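PDB 6ZGQ: AceL NrdHF-1-1 Intein from Metagenome, which is a naturally split class 3 intein, here in a linked, splicing-inactive variant; the active form probably excises itself and joins its two flanking polypeptides. Local coordinates for residues R55-H60 with V70-R75; A7-T12 with E127-H132; Y59-A64 with V118-T123. All blocks are in the same frame, centred on the assembly; numbering follows the deposited sequence. Where two conformers were deposited one is given.

Contact 1. Residues R55-H60 with V70-R75; sequences RDEIYH and VSPNHR
Two first torsions shape the side of the strand that meets Pro-72. In Tyr-59 CG stands anti to the carbonyl carbon, beside the backbone N (chi1 -81°), while in Glu-57 CG is wedged between the backbone N and the carbonyl carbon (chi1 66°), with the chain extended beyond it. Both side chains reach Pro-72 and cross it at about a right angle. Tyr-59 brings CD1 to 3.7 Å from Pro-72 CA and CE1 to 3.9 Å from Pro-72 CB. Two residues earlier, Glu-57 CG rests 3.6 Å from Pro-72 CG, so its methylene packs on the proline while the carboxylate OE1 goes on to bond His-122 NE2.

The backbones join at one antiparallel hydrogen-bonded pair. Tyr-59 N gives a nearly straight bond to Val-70 O (2.8 Å, 174° at the hydrogen), and Val-70 N returns one to Tyr-59 O at 3.0 Å. On the same face of the sheet Val-70 CG2 lies 4.0 Å from Tyr-59 CB. Past this pair the chain leaves the sheet in a type I turn from Ser-71 to His-74, closed by His-74 N on Ser-71 O. Ser-Pro-Asn-His probably corresponds to the TxxH block B motif of inteins. Ser-71 OG bonds Ala-7 O and His-74 ND1 bonds Glu-6 O, which ties the turn to the N-terminal segment.

The chemistry is consistent with the pairing stopping here. Pro-72 has no N-H to offer, and its CD sits 3.7 Å from Glu-57 O, a carbonyl that the contact buries and that has no polar partner in the model. Beyond Val-70, carbon contacts on a rigid ring, rather than further backbone bonds, appear to hold the start of the turn against the strand.

Contact 2. Residues A7-T12 with E127-H132; sequences ALLVGT and EPTEFH
Leu-8 and His-132 exchange two backbone hydrogen bonds, a short, nearly straight one from Leu-8 N to His-132 O (2.6 Å, 175° at the hydrogen) and its return from His-132 N to Leu-8 O at 2.8 Å. Val-10 N adds a more bent bond to Glu-130 O, 3.1 Å long. Within the second strand, His-132 NE2 donates to Glu-130 OE1 at 2.9 Å; the oxygen lies in the plane of the imidazole and is met on its anti side, which helps to fix the rotation of the ring. An alanine at Glu-130 would probably leave that N-H without its mate, the imidazole freer to turn, and Val-10 CG2 without the carboxylate beside it.

Val-10 lies side by side with His-132, CG2 coming to 4.0 Å from NE2. In Leu-9 CG stands anti to the backbone N (chi1 -176°), and chi2 (62°) carries CD1 over one face of the Phe-131 ring, near the rim, and tightly against Thr-129 CG2 at 3.5 Å. Ala-7 CB meets Phe-131 CB at only 3.3 Å. A type II turn runs from Leu-9 to Thr-12, with Leu-9 O accepting from Thr-12 N and OG1.

Short strand 8-9 edges a three-stranded antiparallel sheet, consistent with the all-beta Hint fold of inteins, with 128-135 in the middle and 49-55 beyond, while Leu-8 packs on Val-70 and on strand 140-144.

Contact 3. Residues Y59-A64 with V118-T123; sequences YHFEGA and VKITHT
Tyr-59 and Phe-61 put two rings on one face of an antiparallel strand pair, 57-63 with 119-125, in a three-stranded sheet, and Ile-120 fills the hollow between them. Ile-120 CG2 comes to the edge of the Tyr-59 ring, 4.0 Å from Tyr-59 CD2, and also lies over one face of the Phe-61 ring. Ile-120 runs side by side with Phe-61, and Ile-120 CD1 reaches 3.8 Å from Phe-61 CE2. At the edge of the same ring sits Val-118 CG1, which also touches Phe-61 CB.

At the other end of this row His-122 covers Tyr-59. Its CG, anti to the backbone N (chi1 -174°), is placed over the phenol. The two rings form an offset stack, centroids 4.0 Å apart and planes 16° from parallel; His-122 CB rests over the phenol face toward its rim. The phenol oxygen in turn stands over the imidazole, nearer the rim than the centre. Gly-63 belongs to the fit as well: a CB there would clash with Val-118 CA.

The opposite face carries His-60, Glu-62, Lys-119 and Thr-121. His-60 and Thr-121 are joined by two backbone bonds, as are Glu-62 and Lys-119. Glu-62 OE1 and Lys-119 NZ stay 4.4 Å apart, beyond a salt bridge. One water donates to His-60 O and is bonded also to Thr-121 OG1, at 2.7 Å from each.

Contacts 1 and 3 use the same strand, 57-63, from its two sides, and their segments overlap at Tyr-59 and His-60; a probable hydrogen bond between Ile-58 O and Thr-123 N also ties them. Contact 2 lies in a separate three-stranded sheet, yet it touches contact 1 directly: Ser-71 N and Ala-7 O are probably hydrogen-bonded, as are Thr-129 N and Arg-55 O. Contacts 1 and 2 are partly buried, and in both a few backbone bonds give way to a turn and to close carbon packing. Contact 3 is a surface contact with regular pairing, stacked rings, charged side chains and a bridging water. Between contacts 3 and 2 the chain turns a corner at Glu-127, passing from strand 119-125 to 128-135.

Contact 1. Residues R55-H60 with V70-R75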
loop_
_atom_site.group_PDB
_atom_site.type_symbol
_atom_site.label_atom_id
_atom_site.label_comp_id
_atom_site.label_asym_id
_atom_site.label_seq_id
_atom_site.Cartn_x
_atom_site.Cartn_y
_atom_site.Cartn_z
ATOM N N ARG A 55 -4.921 -13.031 10.342
ATOM C CA ARG A 55 -4.490 -14.073 9.376
ATOM C C ARG A 55 -3.075 -14.545 9.709
ATOM O O ARG A 55 -2.430 -13.944 10.576
ATOM C CB ARG A 55 -4.507 -13.550 7.929
ATOM C CG ARG A 55 -5.680 -12.651 7.561
ATOM C CD ARG A 55 -7.038 -13.210 7.952
ATOM N NE ARG A 55 -7.647 -14.082 6.962
ATOM C CZ ARG A 55 -8.881 -14.571 7.065
ATOM N NH1 ARG A 55 -9.641 -14.273 8.117
ATOM N NH2 ARG A 55 -9.364 -15.364 6.114
ATOM N N ASP A 56 -2.608 -15.586 9.009
ATOM C CA ASP A 56 -1.279 -16.184 9.228
ATOM C C ASP A 56 -0.516 -16.412 7.914
ATOM O O ASP A 56 0.363 -17.274 7.855
ATOM C CB ASP A 56 -1.400 -17.495 10.036
ATOM C CG ASP A 56 -2.062 -18.616 9.255
ATOM O OD1 ASP A 56 -2.567 -18.351 8.144
ATOM O OD2 ASP A 56 -2.068 -19.756 9.756
ATOM N N GLU A 57 -0.829 -15.649 6.868
ATOM C CA GLU A 57 0.014 -15.655 5.660
ATOM C C GLU A 57 0.116 -14.244 5.079
ATOM O O GLU A 57 -0.844 -13.455 5.168
ATOM C CB GLU A 57 -0.443 -16.696 4.630
ATOM C CG GLU A 57 -1.799 -16.437 4.023
ATOM C CD GLU A 57 -2.228 -17.558 3.101
ATOM O OE1 GLU A 57 -1.399 -18.008 2.280
ATOM O OE2 GLU A 57 -3.393 -17.991 3.204
ATOM N N ILE A 58 1.293 -13.943 4.524
ATOM C CA ILE A 58 1.699 -12.585 4.140
ATOM C C ILE A 58 2.505 -12.662 2.841
ATOM O O ILE A 58 3.207 -13.668 2.629
ATOM C CB ILE A 58 2.528 -11.938 5.285
ATOM C CG1 ILE A 58 2.513 -10.413 5.208
ATOM C CG2 ILE A 58 3.952 -12.482 5.322
ATOM C CD1 ILE A 58 2.896 -9.766 6.514
ATOM N N TYR A 59 2.344 -11.633 1.995
ATOM C CA TYR A 59 3.183 -11.352 0.809
ATOM C C TYR A 59 4.017 -10.107 1.111
ATOM O O TYR A 59 3.442 -9.020 1.314
ATOM C CB TYR A 59 2.328 -11.108 -0.441
ATOM C CG TYR A 59 1.877 -12.394 -1.066
ATOM C CD1 TYR A 59 0.780 -13.079 -0.563
ATOM C CD2 TYR A 59 2.577 -12.955 -2.127
ATOM C CE1 TYR A 59 0.366 -14.273 -1.121
ATOM C CE2 TYR A 59 2.174 -14.155 -2.688
ATOM C CZ TYR A 59 1.073 -14.813 -2.175
ATOM O OH TYR A 59 0.675 -15.996 -2.736
ATOM N N HIS A 60 5.341 -10.304 1.180
ATOM C CA HIS A 60 6.329 -9.259 1.476
ATOM C C HIS A 60 7.044 -8.895 0.177
ATOM O O HIS A 60 7.825 -9.705 -0.343
ATOM C CB HIS A 60 7.327 -9.728 2.553
ATOM C CG HIS A 60 8.347 -8.696 2.919
ATOM N ND1 HIS A 60 9.581 -9.021 3.435
ATOM C CD2 HIS A 60 8.322 -7.345 2.824
ATOM C CE1 HIS A 60 10.271 -7.915 3.653
ATOM N NE2 HIS A 60 9.526 -6.883 3.296
ATOM N N VAL A 70 1.617 -7.420 3.016
ATOM C CA VAL A 70 0.191 -7.392 2.683
ATOM C C VAL A 70 -0.412 -8.812 2.733
ATOM O O VAL A 70 0.336 -9.803 2.670
ATOM C CB VAL A 70 -0.001 -6.729 1.291
ATOM C CG1 VAL A 70 0.774 -5.416 1.209
ATOM C CG2 VAL A 70 0.438 -7.652 0.160
ATOM N N SER A 71 -1.740 -8.890 2.867
ATOM C CA SER A 71 -2.488 -10.157 2.795
ATOM C C SER A 71 -2.511 -10.666 1.349
ATOM O O SER A 71 -2.308 -9.889 0.422
ATOM C CB SER A 71 -3.915 -9.963 3.313
ATOM O OG SER A 71 -3.902 -9.459 4.635
ATOM N N PRO A 72 -2.754 -11.975 1.143
ATOM C CA PRO A 72 -2.815 -12.538 -0.214
ATOM C C PRO A 72 -3.705 -11.782 -1.221
ATOM O O PRO A 72 -3.300 -11.647 -2.378
ATOM C CB PRO A 72 -3.361 -13.948 0.020
ATOM C CG PRO A 72 -2.887 -14.299 1.393
ATOM C CD PRO A 72 -2.940 -13.013 2.173
ATOM N N ASN A 73 -4.867 -11.286 -0.769
ATOM C CA ASN A 73 -5.873 -10.641 -1.641
ATOM C C ASN A 73 -5.838 -9.119 -1.539
ATOM O O ASN A 73 -6.773 -8.466 -2.007
ATOM C CB ASN A 73 -7.298 -11.133 -1.335
ATOM C CG ASN A 73 -7.453 -12.624 -1.534
ATOM O OD1 ASN A 73 -6.971 -13.181 -2.518
ATOM N ND2 ASN A 73 -8.124 -13.278 -0.605
ATOM N N HIS A 74 -4.782 -8.569 -0.928
ATOM C CA HIS A 74 -4.538 -7.118 -0.905
ATOM C C HIS A 74 -4.287 -6.620 -2.331
ATOM O O HIS A 74 -3.607 -7.306 -3.106
ATOM C CB HIS A 74 -3.346 -6.759 -0.027
ATOM C CG HIS A 74 -3.108 -5.292 0.042
ATOM N ND1 HIS A 74 -3.956 -4.445 0.718
ATOM C CD2 HIS A 74 -2.150 -4.514 -0.508
ATOM C CE1 HIS A 74 -3.515 -3.208 0.601
ATOM N NE2 HIS A 74 -2.426 -3.220 -0.147
ATOM N N ARG A 75 -4.842 -5.450 -2.665
ATOM C CA ARG A 75 -4.706 -4.851 -3.996
ATOM C C ARG A 75 -3.343 -4.148 -4.084
ATOM O O ARG A 75 -3.082 -3.209 -3.315
ATOM C CB ARG A 75 -5.872 -3.888 -4.273
ATOM C CG ARG A 75 -7.214 -4.598 -4.438
ATOM C CD ARG A 75 -8.397 -3.647 -4.380
ATOM N NE ARG A 75 -8.373 -2.668 -5.475
ATOM C CZ ARG A 75 -8.103 -1.364 -5.352
ATOM N NH1 ARG A 75 -7.833 -0.817 -4.176
ATOM N NH2 ARG A 75 -8.109 -0.586 -6.427
#

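Contact 2. Residues A7-T12 with E127-H132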
loop_
_atom_site.group_PDB
_atom_site.type_symbol
_atom_site.label_atom_id
_atom_site.label_comp_id
_atom_site.label_asym_id
_atom_site.label_seq_id
_atom_site.Cartn_x
_atom_site.Cartn_y
_atom_site.Cartn_z
ATOM N N ALA A 7 -5.826 -6.861 3.303
ATOM C CA ALA A 7 -5.360 -6.040 4.430
ATOM C C ALA A 7 -3.831 -5.896 4.458
ATOM O O ALA A 7 -3.138 -6.622 3.732
ATOM C CB ALA A 7 -5.866 -6.676 5.716
ATOM N N LEU A 8 -3.339 -4.957 5.280
ATOM C CA LEU A 8 -1.901 -4.676 5.478
ATOM C C LEU A 8 -1.494 -5.100 6.889
ATOM O O LEU A 8 -2.292 -4.905 7.813
ATOM C CB LEU A 8 -1.638 -3.174 5.314
ATOM C CG LEU A 8 -2.060 -2.582 3.973
ATOM C CD1 LEU A 8 -2.163 -1.068 4.053
ATOM C CD2 LEU A 8 -1.080 -2.992 2.888
ATOM N N LEU A 9 -0.270 -5.630 7.043
ATOM C CA LEU A 9 0.254 -6.110 8.338
ATOM C C LEU A 9 0.140 -5.002 9.376
ATOM O O LEU A 9 0.403 -3.837 9.045
ATOM C CB LEU A 9 1.722 -6.537 8.210
ATOM C CG LEU A 9 2.339 -7.146 9.470
ATOM C CD1 LEU A 9 1.608 -8.422 9.844
ATOM C CD2 LEU A 9 3.818 -7.416 9.273
ATOM N N VAL A 10 -0.252 -5.356 10.606
ATOM C CA VAL A 10 -0.331 -4.396 11.725
ATOM C C VAL A 10 1.002 -3.640 11.814
ATOM O O VAL A 10 2.063 -4.225 11.525
ATOM C CB VAL A 10 -0.685 -5.084 13.077
ATOM C CG1 VAL A 10 0.371 -6.101 13.498
ATOM C CG2 VAL A 10 -0.911 -4.057 14.180
ATOM N N GLY A 11 0.926 -2.346 12.144
ATOM C CA GLY A 11 2.103 -1.510 12.347
ATOM C C GLY A 11 2.612 -0.868 11.074
ATOM O O GLY A 11 3.526 -0.049 11.139
ATOM N N THR A 12 2.063 -1.261 9.918
ATOM C CA THR A 12 2.225 -0.485 8.679
ATOM C C THR A 12 1.772 0.947 8.971
ATOM O O THR A 12 0.661 1.130 9.469
ATOM C CB THR A 12 1.387 -1.087 7.534
ATOM O OG1 THR A 12 1.919 -2.371 7.206
ATOM C CG2 THR A 12 1.411 -0.213 6.276
ATOM N N GLU A 127 2.540 -17.691 13.960
ATOM C CA GLU A 127 1.287 -17.472 14.710
ATOM C C GLU A 127 0.431 -16.400 14.019
ATOM O O GLU A 127 0.963 -15.519 13.337
ATOM C CB GLU A 127 1.589 -17.065 16.166
ATOM C CG GLU A 127 2.226 -18.167 17.017
ATOM C CD GLU A 127 1.325 -19.377 17.287
ATOM O OE1 GLU A 127 1.857 -20.512 17.332
ATOM O OE2 GLU A 127 0.095 -19.211 17.464
ATOM N N PRO A 128 -0.908 -16.469 14.174
ATOM C CA PRO A 128 -1.779 -15.426 13.615
ATOM C C PRO A 128 -1.416 -14.029 14.139
ATOM O O PRO A 128 -0.934 -13.913 15.266
ATOM C CB PRO A 128 -3.193 -15.832 14.075
ATOM C CG PRO A 128 -3.008 -16.934 15.070
ATOM C CD PRO A 128 -1.674 -17.557 14.799
ATOM N N THR A 129 -1.612 -13.002 13.309
ATOM C CA THR A 129 -1.446 -11.594 13.708
ATOM C C THR A 129 -2.482 -10.727 12.985
ATOM O O THR A 129 -3.072 -11.188 11.998
ATOM C CB THR A 129 -0.011 -11.082 13.458
ATOM O OG1 THR A 129 0.156 -9.849 14.153
ATOM C CG2 THR A 129 0.299 -10.877 11.964
ATOM N N GLU A 130 -2.704 -9.508 13.485
ATOM C CA GLU A 130 -3.742 -8.613 12.947
ATOM C C GLU A 130 -3.234 -7.965 11.664
ATOM O O GLU A 130 -2.047 -7.620 11.587
ATOM C CB GLU A 130 -4.227 -7.552 13.960
ATOM C CG GLU A 130 -3.321 -7.278 15.146
ATOM C CD GLU A 130 -3.966 -6.339 16.141
ATOM O OE1 GLU A 130 -4.203 -5.167 15.784
ATOM O OE2 GLU A 130 -4.239 -6.775 17.280
ATOM N N PHE A 131 -4.117 -7.897 10.659
ATOM C CA PHE A 131 -3.960 -7.074 9.443
ATOM C C PHE A 131 -5.110 -6.048 9.426
ATOM O O PHE A 131 -6.226 -6.357 9.877
ATOM C CB PHE A 131 -4.024 -7.908 8.149
ATOM C CG PHE A 131 -2.928 -8.933 7.986
ATOM C CD1 PHE A 131 -2.890 -10.065 8.779
ATOM C CD2 PHE A 131 -1.965 -8.794 6.993
ATOM C CE1 PHE A 131 -1.895 -11.013 8.623
ATOM C CE2 PHE A 131 -0.973 -9.751 6.829
ATOM C CZ PHE A 131 -0.940 -10.861 7.645
ATOM N N HIS A 132 -4.827 -4.850 8.912
ATOM C CA HIS A 132 -5.777 -3.742 8.867
ATOM C C HIS A 132 -5.891 -3.242 7.410
ATOM O O HIS A 132 -4.945 -3.430 6.620
ATOM C CB HIS A 132 -5.319 -2.630 9.823
ATOM C CG HIS A 132 -5.272 -3.050 11.257
ATOM N ND1 HIS A 132 -6.301 -2.796 12.136
ATOM C CD2 HIS A 132 -4.321 -3.700 11.967
ATOM C CE1 HIS A 132 -5.993 -3.283 13.325
ATOM N NE2 HIS A 132 -4.795 -3.839 13.250
#

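Contact 3. Residues Y59-A64 with V118-T123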
loop_
_atom_site.group_PDB
_atom_site.type_symbol
_atom_site.label_atom_id
_atom_site.label_comp_id
_atom_site.label_asym_id
_atom_site.label_seq_id
_atom_site.Cartn_x
_atom_site.Cartn_y
_atom_site.Cartn_z
ATOM N N TYR A 59 2.344 -11.633 1.995
ATOM C CA TYR A 59 3.183 -11.352 0.809
ATOM C C TYR A 59 4.017 -10.107 1.111
ATOM O O TYR A 59 3.442 -9.020 1.314
ATOM C CB TYR A 59 2.328 -11.108 -0.441
ATOM C CG TYR A 59 1.877 -12.394 -1.066
ATOM C CD1 TYR A 59 0.780 -13.079 -0.563
ATOM C CD2 TYR A 59 2.577 -12.955 -2.127
ATOM C CE1 TYR A 59 0.366 -14.273 -1.121
ATOM C CE2 TYR A 59 2.174 -14.155 -2.688
ATOM C CZ TYR A 59 1.073 -14.813 -2.175
ATOM O OH TYR A 59 0.675 -15.996 -2.736
ATOM N N HIS A 60 5.341 -10.304 1.180
ATOM C CA HIS A 60 6.329 -9.259 1.476
ATOM C C HIS A 60 7.044 -8.895 0.177
ATOM O O HIS A 60 7.825 -9.705 -0.343
ATOM C CB HIS A 60 7.327 -9.728 2.553
ATOM C CG HIS A 60 8.347 -8.696 2.919
ATOM N ND1 HIS A 60 9.581 -9.021 3.435
ATOM C CD2 HIS A 60 8.322 -7.345 2.824
ATOM C CE1 HIS A 60 10.271 -7.915 3.653
ATOM N NE2 HIS A 60 9.526 -6.883 3.296
ATOM N N PHE A 61 6.705 -7.711 -0.352
ATOM C CA PHE A 61 7.356 -7.088 -1.517
ATOM C C PHE A 61 8.505 -6.210 -0.992
ATOM O O PHE A 61 8.250 -5.383 -0.123
ATOM C CB PHE A 61 6.343 -6.223 -2.288
ATOM C CG PHE A 61 5.222 -6.998 -2.936
ATOM C CD1 PHE A 61 4.125 -7.419 -2.197
ATOM C CD2 PHE A 61 5.254 -7.283 -4.290
ATOM C CE1 PHE A 61 3.091 -8.118 -2.795
ATOM C CE2 PHE A 61 4.229 -7.991 -4.892
ATOM C CZ PHE A 61 3.144 -8.410 -4.143
ATOM N N GLU A 62 9.737 -6.406 -1.485
ATOM C CA GLU A 62 10.924 -5.674 -0.997
ATOM C C GLU A 62 11.934 -5.419 -2.124
ATOM O O GLU A 62 12.405 -6.365 -2.763
ATOM C CB GLU A 62 11.614 -6.425 0.156
ATOM C CG GLU A 62 12.748 -5.625 0.803
ATOM C CD GLU A 62 13.368 -6.280 2.027
ATOM O OE1 GLU A 62 13.172 -7.493 2.244
ATOM O OE2 GLU A 62 14.068 -5.572 2.783
ATOM N N GLY A 63 12.267 -4.146 -2.344
ATOM C CA GLY A 63 13.355 -3.761 -3.252
ATOM C C GLY A 63 13.316 -2.284 -3.597
ATOM O O GLY A 63 12.224 -1.739 -3.762
ATOM N N ALA A 64 14.498 -1.659 -3.646
ATOM C CA ALA A 64 14.720 -0.321 -4.216
ATOM C C ALA A 64 13.838 0.777 -3.602
ATOM O O ALA A 64 13.301 1.615 -4.335
ATOM C CB ALA A 64 14.536 -0.376 -5.729
ATOM N N VAL A 118 11.954 -5.805 -7.370
ATOM C CA VAL A 118 11.248 -6.016 -6.091
ATOM C C VAL A 118 11.036 -7.521 -5.893
ATOM O O VAL A 118 10.291 -8.146 -6.658
ATOM C CB VAL A 118 9.886 -5.271 -6.072
ATOM C CG1 VAL A 118 9.111 -5.509 -4.774
ATOM C CG2 VAL A 118 10.093 -3.776 -6.288
ATOM N N LYS A 119 11.734 -8.068 -4.892
ATOM C CA LYS A 119 11.640 -9.466 -4.456
ATOM C C LYS A 119 10.267 -9.686 -3.786
ATOM O O LYS A 119 9.789 -8.792 -3.068
ATOM C CB LYS A 119 12.800 -9.741 -3.483
ATOM C CG LYS A 119 12.887 -11.137 -2.881
ATOM C CD LYS A 119 14.160 -11.300 -2.060
ATOM C CE LYS A 119 14.096 -10.547 -0.738
ATOM N NZ LYS A 119 15.419 -10.506 -0.061
ATOM N N ILE A 120 9.647 -10.843 -4.042
ATOM C CA ILE A 120 8.343 -11.215 -3.456
ATOM C C ILE A 120 8.513 -12.500 -2.635
ATOM O O ILE A 120 8.957 -13.516 -3.186
ATOM C CB ILE A 120 7.254 -11.433 -4.538
ATOM C CG1 ILE A 120 7.218 -10.258 -5.528
ATOM C CG2 ILE A 120 5.886 -11.636 -3.886
ATOM C CD1 ILE A 120 6.335 -10.496 -6.736
ATOM N N THR A 121 8.160 -12.427 -1.345
ATOM C CA THR A 121 8.174 -13.568 -0.403
ATOM C C THR A 121 6.737 -13.829 0.049
ATOM O O THR A 121 6.068 -12.890 0.501
ATOM C CB THR A 121 9.062 -13.250 0.820
ATOM O OG1 THR A 121 10.335 -12.811 0.336
ATOM C CG2 THR A 121 9.257 -14.473 1.725
ATOM N N HIS A 122 6.272 -15.078 -0.117
ATOM C CA HIS A 122 4.995 -15.572 0.434
ATOM C C HIS A 122 5.348 -16.444 1.643
ATOM O O HIS A 122 6.017 -17.457 1.466
ATOM C CB HIS A 122 4.224 -16.382 -0.622
ATOM C CG HIS A 122 2.857 -16.810 -0.192
ATOM N ND1 HIS A 122 2.156 -17.801 -0.841
ATOM C CD2 HIS A 122 2.066 -16.392 0.825
ATOM C CE1 HIS A 122 0.986 -17.967 -0.251
ATOM N NE2 HIS A 122 0.906 -17.124 0.762
ATOM N N THR A 123 4.936 -16.009 2.839
ATOM C CA THR A 123 5.293 -16.630 4.121
ATOM C C THR A 123 4.034 -17.103 4.840
ATOM O O THR A 123 3.029 -16.385 4.842
ATOM C CB THR A 123 6.078 -15.619 4.998
ATOM O OG1 THR A 123 7.249 -15.220 4.282
ATOM C CG2 THR A 123 6.494 -16.199 6.358
HETATM O O HOH W 1 10.492 -10.164 -0.177
#